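Local coordinates for hydroxyethylphosphonate dioxygenase (Streptomyces albus, PDB 6B9R) that converts 2-hydroxyethylphosphonate to hydroxymethylphosphonate at a non-haem iron centre, cleaving the substrate's carbon-carbon bond with dioxygen, at the interface of chains A and B. Numbering follows the deposited sequence. Chains: chain A/B, Hydroxyethylphosphonate dioxygenase.

The interface of chains A and B. Residues chain A 219-220, 231; chain B 361-362, 421, 423, 428.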
loop_
_atom_site.group_PDB
_atom_site.type_symbol
_atom_site.label_atom_id
_atom_site.label_comp_id
_atom_site.label_asym_id
_atom_site.label_seq_id
_atom_site.Cartn_x
_atom_site.Cartn_y
_atom_site.Cartn_z
ATOM N N GLU A 219 -5.810 -1.945 -9.118
ATOM C CA GLU A 219 -7.121 -1.415 -8.766
ATOM C C GLU A 219 -7.468 -0.221 -9.638
ATOM O O GLU A 219 -8.523 -0.179 -10.281
ATOM C CB GLU A 219 -7.109 -1.017 -7.290
ATOM C CG GLU A 219 -8.402 -1.190 -6.555
ATOM C CD GLU A 219 -8.265 -0.821 -5.082
ATOM O OE1 GLU A 219 -8.608 0.325 -4.728
ATOM O OE2 GLU A 219 -7.814 -1.680 -4.295
ATOM N N LEU A 220 -6.577 0.763 -9.682
ATOM C CA LEU A 220 -6.865 1.955 -10.466
ATOM C C LEU A 220 -7.059 1.627 -11.937
ATOM O O LEU A 220 -7.872 2.270 -12.616
ATOM C CB LEU A 220 -5.739 2.960 -10.282
ATOM C CG LEU A 220 -5.679 3.549 -8.875
ATOM C CD1 LEU A 220 -4.410 4.374 -8.719
ATOM C CD2 LEU A 220 -6.904 4.397 -8.606
ATOM N N LEU A 231 -8.726 11.066 -8.516
ATOM C CA LEU A 231 -8.183 10.796 -7.188
ATOM C C LEU A 231 -6.864 11.516 -6.919
ATOM O O LEU A 231 -6.414 11.530 -5.769
ATOM C CB LEU A 231 -7.994 9.289 -6.999
ATOM C CG LEU A 231 -9.286 8.497 -7.177
ATOM C CD1 LEU A 231 -9.042 7.010 -6.995
ATOM C CD2 LEU A 231 -10.331 8.988 -6.200
ATOM N N THR B 361 -16.023 10.287 -3.613
ATOM C CA THR B 361 -14.995 10.058 -2.611
ATOM C C THR B 361 -13.933 9.121 -3.170
ATOM O O THR B 361 -14.169 8.383 -4.133
ATOM C CB THR B 361 -15.591 9.478 -1.315
ATOM O OG1 THR B 361 -14.533 9.192 -0.389
ATOM C CG2 THR B 361 -16.363 8.176 -1.582
ATOM N N TYR B 362 -12.738 9.178 -2.570
ATOM C CA TYR B 362 -11.675 8.238 -2.910
ATOM C C TYR B 362 -11.917 6.849 -2.341
ATOM O O TYR B 362 -11.202 5.910 -2.708
ATOM C CB TYR B 362 -10.324 8.759 -2.405
ATOM C CG TYR B 362 -10.251 8.920 -0.900
ATOM C CD1 TYR B 362 -9.804 7.879 -0.091
ATOM C CD2 TYR B 362 -10.591 10.122 -0.293
ATOM C CE1 TYR B 362 -9.720 8.024 1.291
ATOM C CE2 TYR B 362 -10.508 10.277 1.092
ATOM C CZ TYR B 362 -10.075 9.225 1.872
ATOM O OH TYR B 362 -9.986 9.372 3.240
ATOM N N GLY B 421 -9.183 2.145 -0.355
ATOM C CA GLY B 421 -8.631 1.104 -1.195
ATOM C C GLY B 421 -7.118 1.167 -1.252
ATOM O O GLY B 421 -6.458 1.792 -0.413
ATOM N N ALA B 423 -5.442 2.775 -3.396
ATOM C CA ALA B 423 -5.040 4.155 -3.682
ATOM C C ALA B 423 -5.051 4.924 -2.361
ATOM O O ALA B 423 -6.025 5.580 -1.981
ATOM C CB ALA B 423 -5.957 4.789 -4.723
ATOM N N ARG B 428 -2.201 8.828 -3.983
ATOM C CA ARG B 428 -2.882 9.989 -4.550
ATOM C C ARG B 428 -1.938 11.182 -4.681
ATOM O O ARG B 428 -2.028 11.935 -5.654
ATOM C CB ARG B 428 -4.103 10.326 -3.700
ATOM C CG ARG B 428 -5.108 9.157 -3.645
ATOM C CD ARG B 428 -6.222 9.459 -2.654
ATOM N NE ARG B 428 -7.023 10.593 -3.104
ATOM C CZ ARG B 428 -7.756 11.366 -2.308
ATOM N NH1 ARG B 428 -8.469 12.360 -2.821
ATOM N NH2 ARG B 428 -7.758 11.159 -1.005
#
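The backbone carbonyl O of A:Leu231, the last residue of helix 225-231, accepts one hydrogen bond across this patch, donated by the guanidinium NE of B:Arg428 over 2.9 Å. The bond is fairly straight, 159° at the hydrogen, and arrives in the carbonyl plane on a lone pair, with the oxygen close to the guanidinium plane. A carbonyl at a helix's C-terminal end would probably favour a donor from a side chain likely to be positively charged. The side chain of B:Arg428, from helix 425-433, bends at chi3 (65°), which brings NE back to the oxygen that CB already approaches, at 3.3 Å from A:Leu231 O. Within chain B the guanidinium lies over B:Tyr362: CB of the tyrosine sits 3.6 Å beneath its centre, and NH2 stands 3.1 Å above the ring plane, towards the rim. B:Tyr362, its own CG in the crowded position between backbone N and carbonyl carbon (chi1 62°), is thus a second-shell neighbour likely to limit the guanidinium's rotation. An alanine in place of B:Arg428 would probably leave the helix-end carbonyl without this cross-chain donor and loosen the packing over B:Tyr362. The side chain of A:Leu231 crosses B:Tyr362 at about a right angle, bringing methyl CD2 to 3.6 Å from the tyrosine CA. Farther along this two-fold interface of the deposited dimer, which may be the biological one, helix 215-223 of chain A meets a loop of chain B. Here CB of B:Ala423 points roughly at the flank of the A:Leu220 methyl CD2, at a looser 4.0 Å. Beside it the extended A:Glu219 sets its carboxylate OE1 3.6 Å from CA of B:Gly421.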